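Local coordinates for protein alanine racemase (Enterococcus faecalis, PDB 3E6E) that belongs to the alanine racemase family, joining a TIM-barrel domain to a beta-rich C-terminal domain and binding the ligand DCS in pockets shared by two subunits, at residues A[40-43]-A[47-50]; A[228-233]-A[353-358]; A[313-318]-A[363-368]. The protein carries 1 engineered substitution. One frame throughout, in Å; residues are numbered along the deposited sequence.

Contact 1: A[40-43]-A[47-50]. With DCS (D-[3-hydroxy-2-methyl-5-phosphonooxymethyl-pyridin-4-ylmethyl]-N,O-cycloserylamide), chain D.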
loop_
_atom_site.group_PDB
_atom_site.type_symbol
_atom_site.label_atom_id
_atom_site.label_comp_id
_atom_site.label_asym_id
_atom_site.label_seq_id
_atom_site.Cartn_x
_atom_site.Cartn_y
_atom_site.Cartn_z
ATOM N N LYS A 40 -11.975 -8.740 -4.167
ATOM C CA LYS A 40 -11.427 -8.336 -2.873
ATOM C C LYS A 40 -10.257 -7.381 -3.048
ATOM O O LYS A 40 -9.865 -7.068 -4.179
ATOM C CB LYS A 40 -10.957 -9.557 -2.075
ATOM C CG LYS A 40 -9.987 -10.489 -2.792
ATOM C CD LYS A 40 -9.689 -11.657 -1.873
ATOM C CE LYS A 40 -8.872 -12.743 -2.537
ATOM N NZ LYS A 40 -7.440 -12.418 -2.611
ATOM N N ALA A 41 -9.690 -6.949 -1.923
ATOM C CA ALA A 41 -8.574 -6.006 -1.912
ATOM C C ALA A 41 -8.932 -4.849 -2.852
ATOM O O ALA A 41 -8.178 -4.494 -3.766
ATOM C CB ALA A 41 -7.297 -6.700 -2.361
ATOM N N ASN A 42 -10.113 -4.289 -2.603
ATOM C CA ASN A 42 -10.670 -3.196 -3.381
ATOM C C ASN A 42 -10.535 -3.427 -4.877
ATOM O O ASN A 42 -9.982 -2.595 -5.603
ATOM C CB ASN A 42 -10.021 -1.858 -3.008
ATOM C CG ASN A 42 -10.764 -0.681 -3.604
ATOM O OD1 ASN A 42 -11.996 -0.638 -3.575
ATOM N ND2 ASN A 42 -10.027 0.281 -4.148
ATOM N N GLY A 43 -11.046 -4.562 -5.338
ATOM C CA GLY A 43 -10.975 -4.864 -6.748
ATOM C C GLY A 43 -9.558 -5.075 -7.232
ATOM O O GLY A 43 -9.247 -4.777 -8.385
ATOM N N GLY A 47 -10.624 -1.209 -7.801
ATOM C CA GLY A 47 -11.881 -0.687 -7.284
ATOM C C GLY A 47 -12.937 -1.785 -7.276
ATOM O O GLY A 47 -13.401 -2.227 -8.333
ATOM N N ALA A 48 -13.315 -2.215 -6.072
ATOM C CA ALA A 48 -14.297 -3.289 -5.874
ATOM C C ALA A 48 -15.665 -3.092 -6.522
ATOM O O ALA A 48 -16.074 -3.881 -7.374
ATOM C CB ALA A 48 -14.477 -3.542 -4.397
ATOM N N VAL A 49 -16.374 -2.044 -6.135
ATOM C CA VAL A 49 -17.694 -1.837 -6.689
ATOM C C VAL A 49 -17.738 -1.628 -8.196
ATOM O O VAL A 49 -18.567 -2.221 -8.877
ATOM C CB VAL A 49 -18.408 -0.673 -5.990
ATOM C CG1 VAL A 49 -19.758 -0.417 -6.651
ATOM C CG2 VAL A 49 -18.606 -0.999 -4.519
ATOM N N GLU A 50 -16.857 -0.803 -8.741
ATOM C CA GLU A 50 -16.886 -0.570 -10.182
ATOM C C GLU A 50 -16.332 -1.740 -10.972
ATOM O O GLU A 50 -16.605 -1.857 -12.167
ATOM C CB GLU A 50 -16.142 0.717 -10.543
ATOM C CG GLU A 50 -14.868 0.917 -9.788
ATOM C CD GLU A 50 -15.095 1.428 -8.377
ATOM O OE1 GLU A 50 -14.845 0.669 -7.412
ATOM O OE2 GLU A 50 -15.526 2.598 -8.241
HETATM N N1 DCS D . -10.620 -18.455 -4.917
HETATM C C2 DCS D . -9.986 -18.325 -3.637
HETATM C C2A DCS D . -10.377 -19.219 -2.475
HETATM C C3 DCS D . -8.992 -17.350 -3.505
HETATM O O3 DCS D . -8.348 -17.160 -2.332
HETATM C C4 DCS D . -8.661 -16.526 -4.657
HETATM C C4A DCS D . -7.580 -15.470 -4.530
HETATM C C5 DCS D . -9.369 -16.744 -5.920
HETATM C C6 DCS D . -10.324 -17.694 -6.013
HETATM C C5A DCS D . -9.090 -15.947 -7.171
HETATM O O4P DCS D . -7.773 -16.262 -7.628
HETATM P P DCS D . -7.073 -15.646 -8.919
HETATM O O1P DCS D . -7.886 -16.034 -10.055
HETATM O O2P DCS D . -6.994 -14.197 -8.766
HETATM O O3P DCS D . -5.742 -16.235 -9.019
HETATM N N DCS D . -6.270 -16.106 -4.102
HETATM C CA DCS D . -5.118 -15.328 -3.917
HETATM C C DCS D . -4.567 -14.951 -2.657
HETATM O O DCS D . -5.088 -15.254 -1.433
HETATM N ND DCS D . -3.471 -14.264 -2.870
HETATM O OG DCS D . -3.272 -14.164 -4.231
HETATM C CB DCS D . -4.276 -14.810 -4.861
#
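The left-handed turn 41-43, which follows barrel strand 34-38 and leads into helix 48-56, is held by Asn42, which meets both Gly47 and Ala48. Its backbone O accepts from Gly47 N at 2.7 Å, and its side chain works one residue further on, with OD1 taking Ala48 N at 3.2 Å. That second bond is almost straight (N-H...O 174°), yet the N-H comes down on the amide from above its carbonyl plane. With CG anti to the backbone N (chi1 -169°), the amide lies alongside Gly47, CG standing 3.8 Å from Gly47 CA. The methyl CB of Ala48 rests 3.7 Å from Gly43 N. Gly43, without a side chain, leaves room for Gly47 and Ala48, whereas Gly47 has backbone angles that by themselves call for glycine. At the start of the turn, Lys40 reaches the ligand: its chain stays extended until a final bend at chi4 (79°) leaves NZ 3.6 Å from C4A of DCS. NZ also makes a salt bridge with Asp315 of the second subunit. Gly47 is the N-cap residue of helix 48-56, and an N-H in a helix's first turn lacks an acceptor within the helix; here Asn42 supplies one to Ala48 through its side chain.

Contact 2: A[228-233]-A[353-358]. With DCS (D-[3-hydroxy-2-methyl-5-phosphonooxymethyl-pyridin-4-ylmethyl]-N,O-cycloserylamide), chain D.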
loop_
_atom_site.group_PDB
_atom_site.type_symbol
_atom_site.label_atom_id
_atom_site.label_comp_id
_atom_site.label_asym_id
_atom_site.label_seq_id
_atom_site.Cartn_x
_atom_site.Cartn_y
_atom_site.Cartn_z
ATOM N N TYR A 228 -8.910 -8.809 -14.984
ATOM C CA TYR A 228 -8.239 -7.517 -14.939
ATOM C C TYR A 228 -7.192 -7.454 -16.058
ATOM O O TYR A 228 -6.463 -6.474 -16.186
ATOM C CB TYR A 228 -7.578 -7.319 -13.580
ATOM C CG TYR A 228 -8.534 -7.417 -12.408
ATOM C CD1 TYR A 228 -9.445 -6.398 -12.128
ATOM C CD2 TYR A 228 -8.527 -8.537 -11.573
ATOM C CE1 TYR A 228 -10.325 -6.493 -11.045
ATOM C CE2 TYR A 228 -9.404 -8.645 -10.486
ATOM C CZ TYR A 228 -10.298 -7.623 -10.226
ATOM O OH TYR A 228 -11.150 -7.739 -9.143
ATOM N N GLY A 229 -7.132 -8.515 -16.857
ATOM C CA GLY A 229 -6.205 -8.586 -17.975
ATOM C C GLY A 229 -4.767 -8.968 -17.663
ATOM O O GLY A 229 -3.854 -8.635 -18.428
ATOM N N LEU A 230 -4.546 -9.676 -16.560
ATOM C CA LEU A 230 -3.190 -10.046 -16.198
ATOM C C LEU A 230 -2.960 -11.540 -16.207
ATOM O O LEU A 230 -3.691 -12.299 -15.566
ATOM C CB LEU A 230 -2.861 -9.468 -14.827
ATOM C CG LEU A 230 -3.117 -7.959 -14.765
ATOM C CD1 LEU A 230 -2.926 -7.458 -13.358
ATOM C CD2 LEU A 230 -2.190 -7.246 -15.739
ATOM N N ASN A 231 -1.933 -11.955 -16.944
ATOM C CA ASN A 231 -1.581 -13.362 -17.067
ATOM C C ASN A 231 -1.417 -13.959 -15.684
ATOM O O ASN A 231 -0.425 -13.716 -15.016
ATOM C CB ASN A 231 -0.285 -13.509 -17.837
ATOM C CG ASN A 231 0.086 -14.942 -18.046
ATOM O OD1 ASN A 231 0.034 -15.751 -17.115
ATOM N ND2 ASN A 231 0.471 -15.279 -19.268
ATOM N N PRO A 232 -2.388 -14.770 -15.249
ATOM C CA PRO A 232 -2.327 -15.386 -13.924
ATOM C C PRO A 232 -1.099 -16.224 -13.624
ATOM O O PRO A 232 -1.020 -16.823 -12.562
ATOM C CB PRO A 232 -3.624 -16.191 -13.857
ATOM C CG PRO A 232 -3.851 -16.580 -15.271
ATOM C CD PRO A 232 -3.509 -15.317 -16.038
ATOM N N SER A 233 -0.140 -16.278 -14.542
ATOM C CA SER A 233 1.071 -17.049 -14.284
ATOM C C SER A 233 2.322 -16.220 -14.540
ATOM O O SER A 233 3.421 -16.764 -14.695
ATOM C CB SER A 233 1.119 -18.299 -15.157
ATOM O OG SER A 233 1.627 -18.019 -16.445
ATOM N N THR A 353 8.538 -9.782 -7.740
ATOM C CA THR A 353 7.346 -10.465 -7.250
ATOM C C THR A 353 6.347 -10.636 -8.389
ATOM O O THR A 353 6.727 -10.693 -9.557
ATOM C CB THR A 353 6.678 -9.646 -6.130
ATOM O OG1 THR A 353 6.345 -8.341 -6.621
ATOM C CG2 THR A 353 7.672 -9.356 -5.015
ATOM N N ILE A 354 5.067 -10.719 -8.039
ATOM C CA ILE A 354 4.017 -10.932 -9.023
ATOM C C ILE A 354 3.149 -9.684 -9.124
ATOM O O ILE A 354 3.031 -8.932 -8.165
ATOM C CB ILE A 354 3.168 -12.143 -8.620
ATOM C CG1 ILE A 354 2.510 -11.888 -7.270
ATOM C CG2 ILE A 354 4.061 -13.391 -8.567
ATOM C CD1 ILE A 354 1.958 -13.134 -6.581
ATOM N N HIS A 355 2.549 -9.448 -10.286
ATOM C CA HIS A 355 1.712 -8.255 -10.450
ATOM C C HIS A 355 0.544 -8.220 -9.466
ATOM O O HIS A 355 0.014 -7.141 -9.179
ATOM C CB HIS A 355 1.199 -8.143 -11.882
ATOM C CG HIS A 355 0.665 -9.424 -12.425
ATOM N ND1 HIS A 355 -0.103 -10.287 -11.670
ATOM C CD2 HIS A 355 0.762 -9.983 -13.651
ATOM C CE1 HIS A 355 -0.458 -11.318 -12.410
ATOM N NE2 HIS A 355 0.054 -11.160 -13.619
ATOM N N TYR A 356 0.143 -9.383 -8.945
ATOM C CA TYR A 356 -0.940 -9.422 -7.958
ATOM C C TYR A 356 -0.666 -8.394 -6.858
ATOM O O TYR A 356 -1.582 -7.701 -6.388
ATOM C CB TYR A 356 -1.028 -10.784 -7.262
ATOM C CG TYR A 356 -1.778 -11.881 -7.987
ATOM C CD1 TYR A 356 -1.197 -12.567 -9.055
ATOM C CD2 TYR A 356 -3.029 -12.306 -7.537
ATOM C CE1 TYR A 356 -1.842 -13.663 -9.650
ATOM C CE2 TYR A 356 -3.673 -13.394 -8.119
ATOM C CZ TYR A 356 -3.073 -14.069 -9.171
ATOM O OH TYR A 356 -3.694 -15.164 -9.728
ATOM N N GLU A 357 0.603 -8.328 -6.446
ATOM C CA GLU A 357 1.056 -7.440 -5.370
ATOM C C GLU A 357 1.290 -5.988 -5.764
ATOM O O GLU A 357 1.145 -5.086 -4.941
ATOM C CB GLU A 357 2.344 -7.998 -4.751
ATOM C CG GLU A 357 2.883 -7.211 -3.557
ATOM C CD GLU A 357 4.124 -7.854 -2.959
ATOM O OE1 GLU A 357 5.153 -7.916 -3.662
ATOM O OE2 GLU A 357 4.069 -8.311 -1.798
ATOM N N VAL A 358 1.683 -5.753 -7.005
ATOM C CA VAL A 358 1.921 -4.383 -7.415
ATOM C C VAL A 358 0.580 -3.677 -7.391
ATOM O O VAL A 358 0.452 -2.569 -6.877
ATOM C CB VAL A 358 2.529 -4.319 -8.838
ATOM C CG1 VAL A 358 2.657 -2.855 -9.298
ATOM C CG2 VAL A 358 3.893 -5.010 -8.846
HETATM N N1 DCS D . -10.620 -18.455 -4.917
HETATM C C2 DCS D . -9.986 -18.325 -3.637
HETATM C C2A DCS D . -10.377 -19.219 -2.475
HETATM C C3 DCS D . -8.992 -17.350 -3.505
HETATM O O3 DCS D . -8.348 -17.160 -2.332
HETATM C C4 DCS D . -8.661 -16.526 -4.657
HETATM C C4A DCS D . -7.580 -15.470 -4.530
HETATM C C5 DCS D . -9.369 -16.744 -5.920
HETATM C C6 DCS D . -10.324 -17.694 -6.013
HETATM C C5A DCS D . -9.090 -15.947 -7.171
HETATM O O4P DCS D . -7.773 -16.262 -7.628
HETATM P P DCS D . -7.073 -15.646 -8.919
HETATM O O1P DCS D . -7.886 -16.034 -10.055
HETATM O O2P DCS D . -6.994 -14.197 -8.766
HETATM O O3P DCS D . -5.742 -16.235 -9.019
HETATM N N DCS D . -6.270 -16.106 -4.102
HETATM C CA DCS D . -5.118 -15.328 -3.917
HETATM C C DCS D . -4.567 -14.951 -2.657
HETATM O O DCS D . -5.088 -15.254 -1.433
HETATM N ND DCS D . -3.471 -14.264 -2.870
HETATM O OG DCS D . -3.272 -14.164 -4.231
HETATM C CB DCS D . -4.276 -14.810 -4.861
#
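The His355 ring has Leu230 over one face and the carbonyl of Asn231 at its edge. Leu230 CB sits 3.8 Å from the ring centroid, 20° off the normal, a CH-pi contact shifted toward the NE2 rim, while Leu230 CD1 lies 4.2 Å from His355 CG. At the edge, NE2 donates to Asn231 O at 3.0 Å; the oxygen lies close to the ring plane, but seen from the acceptor the donor stands well above the carbonyl plane. With CG of His355 between its backbone N and carbonyl carbon (chi1 46°), the imidazole swings across to the 228-233 loop, and Leu344 and Gln345 of helix 344-351 pack on it too. The Tyr356 ring is met at its hydroxyl edge: OH donates to the phosphate oxygen O3P of DCS in a very short bond, and Pro232 O lies near the same edge, 4.2 Å from OH. Above the plane, over the CD2-CE2 rim, DCS CB comes within 3.6 Å of Tyr356 CE2. Within the loop, Ser233 OG donates to Asn231 OD1 at 2.9 Å. Ser207 N and Val225 N bond to the ligand as well. The contact joins the loop after the last barrel strand to helix 355-361, and a phosphate at the barrel mouth with a tyrosine from the C-terminal part of the chain on it is consistent with the alanine racemase fold.

Contact 3: A[313-318]-A[363-368]. With DCS (D-[3-hydroxy-2-methyl-5-phosphonooxymethyl-pyridin-4-ylmethyl]-N,O-cycloserylamide), chain F.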
loop_
_atom_site.group_PDB
_atom_site.type_symbol
_atom_site.label_atom_id
_atom_site.label_comp_id
_atom_site.label_asym_id
_atom_site.label_seq_id
_atom_site.Cartn_x
_atom_site.Cartn_y
_atom_site.Cartn_z
ATOM N N CYS A 313 11.801 8.564 -3.736
ATOM C CA CYS A 313 11.435 9.201 -2.467
ATOM C C CYS A 313 10.044 8.775 -2.058
ATOM O O CYS A 313 9.304 8.218 -2.854
ATOM C CB CYS A 313 11.425 10.730 -2.577
ATOM S SG CYS A 313 13.000 11.521 -2.878
ATOM N N MET A 314 9.700 9.061 -0.808
ATOM C CA MET A 314 8.382 8.756 -0.267
ATOM C C MET A 314 7.347 9.330 -1.226
ATOM O O MET A 314 6.475 8.612 -1.706
ATOM C CB MET A 314 8.229 9.402 1.123
ATOM C CG MET A 314 6.947 9.069 1.871
ATOM S SD MET A 314 6.861 9.618 3.633
ATOM C CE MET A 314 7.888 8.407 4.387
ATOM N N ASP A 315 7.481 10.618 -1.541
ATOM C CA ASP A 315 6.530 11.311 -2.414
ATOM C C ASP A 315 6.886 11.656 -3.853
ATOM O O ASP A 315 6.055 12.208 -4.571
ATOM C CB ASP A 315 6.042 12.570 -1.713
ATOM C CG ASP A 315 5.002 12.266 -0.679
ATOM O OD1 ASP A 315 3.918 11.819 -1.097
ATOM O OD2 ASP A 315 5.258 12.457 0.532
ATOM N N GLN A 316 8.099 11.347 -4.288
ATOM C CA GLN A 316 8.472 11.625 -5.671
ATOM C C GLN A 316 9.748 10.918 -6.075
ATOM O O GLN A 316 10.423 10.291 -5.250
ATOM C CB GLN A 316 8.645 13.124 -5.898
ATOM C CG GLN A 316 9.673 13.769 -5.005
ATOM C CD GLN A 316 9.040 14.521 -3.859
ATOM O OE1 GLN A 316 8.440 13.929 -2.969
ATOM N NE2 GLN A 316 9.166 15.841 -3.883
ATOM N N CYS A 317 10.067 11.002 -7.358
ATOM C CA CYS A 317 11.277 10.387 -7.864
ATOM C C CYS A 317 11.767 11.130 -9.094
ATOM O O CYS A 317 10.983 11.731 -9.835
ATOM C CB CYS A 317 11.045 8.897 -8.165
ATOM S SG CYS A 317 9.786 8.483 -9.382
ATOM N N MET A 318 13.074 11.117 -9.301
ATOM C CA MET A 318 13.636 11.814 -10.447
ATOM C C MET A 318 14.096 10.868 -11.545
ATOM O O MET A 318 14.673 9.806 -11.280
ATOM C CB MET A 318 14.795 12.718 -10.027
ATOM C CG MET A 318 15.254 12.558 -8.602
ATOM S SD MET A 318 14.090 13.210 -7.400
ATOM C CE MET A 318 13.793 11.757 -6.438
ATOM N N SER A 363 -1.469 2.701 -3.374
ATOM C CA SER A 363 -2.178 3.332 -2.263
ATOM C C SER A 363 -3.548 3.934 -2.552
ATOM O O SER A 363 -3.914 4.167 -3.695
ATOM C CB SER A 363 -1.284 4.407 -1.645
ATOM O OG SER A 363 -1.928 5.049 -0.557
ATOM N N GLN A 364 -4.297 4.185 -1.485
ATOM C CA GLN A 364 -5.629 4.765 -1.574
ATOM C C GLN A 364 -5.516 6.197 -2.084
ATOM O O GLN A 364 -6.374 6.676 -2.832
ATOM C CB GLN A 364 -6.288 4.789 -0.183
ATOM C CG GLN A 364 -7.705 5.402 -0.163
ATOM C CD GLN A 364 -8.052 6.141 1.139
ATOM O OE1 GLN A 364 -7.625 5.757 2.229
ATOM N NE2 GLN A 364 -8.851 7.196 1.021
ATOM N N ARG A 365 -4.454 6.876 -1.656
ATOM C CA ARG A 365 -4.225 8.264 -2.031
ATOM C C ARG A 365 -4.194 8.516 -3.529
ATOM O O ARG A 365 -4.364 9.657 -3.972
ATOM C CB ARG A 365 -2.942 8.798 -1.383
ATOM C CG ARG A 365 -1.775 7.822 -1.330
ATOM C CD ARG A 365 -0.585 8.437 -0.587
ATOM N NE ARG A 365 0.326 9.104 -1.515
ATOM C CZ ARG A 365 1.130 10.106 -1.187
ATOM N NH1 ARG A 365 1.141 10.577 0.052
ATOM N NH2 ARG A 365 1.922 10.634 -2.108
ATOM N N ILE A 366 -3.992 7.471 -4.321
ATOM C CA ILE A 366 -3.973 7.682 -5.756
ATOM C C ILE A 366 -5.388 7.596 -6.306
ATOM O O ILE A 366 -6.032 6.551 -6.236
ATOM C CB ILE A 366 -3.099 6.663 -6.489
ATOM C CG1 ILE A 366 -1.711 6.601 -5.855
ATOM C CG2 ILE A 366 -2.974 7.067 -7.938
ATOM C CD1 ILE A 366 -0.697 5.794 -6.659
ATOM N N PRO A 367 -5.894 8.710 -6.847
ATOM C CA PRO A 367 -7.244 8.751 -7.409
ATOM C C PRO A 367 -7.388 7.763 -8.559
ATOM O O PRO A 367 -6.482 7.605 -9.389
ATOM C CB PRO A 367 -7.383 10.203 -7.871
ATOM C CG PRO A 367 -6.521 10.942 -6.899
ATOM C CD PRO A 367 -5.292 10.056 -6.835
ATOM N N ARG A 368 -8.527 7.089 -8.609
ATOM C CA ARG A 368 -8.751 6.135 -9.676
ATOM C C ARG A 368 -9.834 6.668 -10.605
ATOM O O ARG A 368 -10.964 6.884 -10.187
ATOM C CB ARG A 368 -9.112 4.769 -9.078
ATOM C CG ARG A 368 -7.895 4.070 -8.439
ATOM C CD ARG A 368 -8.283 3.256 -7.213
ATOM N NE ARG A 368 -7.305 3.369 -6.127
ATOM C CZ ARG A 368 -6.237 2.589 -5.977
ATOM N NH1 ARG A 368 -5.979 1.618 -6.831
ATOM N NH2 ARG A 368 -5.413 2.780 -4.967
HETATM N N1 DCS F . 11.684 17.853 4.514
HETATM C C2 DCS F . 11.376 17.462 3.175
HETATM C C2A DCS F . 11.448 18.465 2.024
HETATM C C3 DCS F . 11.001 16.129 2.979
HETATM O O3 DCS F . 10.686 15.671 1.745
HETATM C C4 DCS F . 10.957 15.227 4.133
HETATM C C4A DCS F . 10.561 13.802 3.921
HETATM C C5 DCS F . 11.295 15.727 5.477
HETATM C C6 DCS F . 11.647 17.027 5.618
HETATM C C5A DCS F . 11.281 14.862 6.771
HETATM O O4P DCS F . 12.311 13.845 6.760
HETATM P P DCS F . 12.600 12.771 7.938
HETATM O O1P DCS F . 12.953 13.522 9.143
HETATM O O2P DCS F . 11.400 11.955 8.145
HETATM O O3P DCS F . 13.711 11.942 7.510
HETATM N N DCS F . 11.627 13.102 3.121
HETATM C CA DCS F . 11.467 11.756 2.813
HETATM C C DCS F . 10.936 11.243 1.595
HETATM O O DCS F . 10.498 11.986 0.545
HETATM N ND DCS F . 10.939 9.938 1.656
HETATM O OG DCS F . 11.455 9.560 2.884
HETATM C CB DCS F . 11.775 10.668 3.584
#
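Three residues bring the 313-318 segment from the ligand to Asp315, the one that reaches Arg365. Cys313 turns CB to DCS, 3.5 Å from its atom O. Met314 lies against the five-membered ring of DCS in a fit too close in the model to be trusted in detail. Asp315 then points OD1 at the guanidinium of Arg365: NH2 donates to it at 2.5 Å, arriving nearly end-on to the C-O bond, and NH1 adds a weak bond to the same oxygen at 3.3 Å. The carboxylate and guanidinium planes are 28° apart, and OD1 lies a little out of the guanidinium plane. The segment then runs into strand 317-321. Arg365 projects from a type I turn, Ser363 to Ile366, and a bend at chi3 (-92°) orients its head. Its NE makes a salt bridge to Asp288 and its NH1 another to Glu70 of the second subunit, with Arg7 also near NH2. Asp315 and Arg365 thus belong to a buried charge cluster at the dimer interface. One carboxylate oxygen faces Arg365 and the other makes a salt bridge with Lys40 of the second subunit, which probably fixes the rotation of Asp315 beside the ligand.

From the N terminus, contact 1 closes first, over a three-residue turn at the end of a barrel strand, and is complete long before the others open. Contact 2 opens at 228-233, after the last barrel strand, and contact 3 at 313-318; helix 355-361 then closes contact 2 before 363-368 closes contact 3, so these two cross. Contact 2 ties the barrel to the C-terminal part of the chain, whereas contact 3 stays within that part. Contacts 1 and 2 touch, Gly43 O lying 3.3 Å from Tyr228 CE1, and share one DCS. Contact 3 borders the other DCS, held mainly by the second subunit, whose pocket this chain completes.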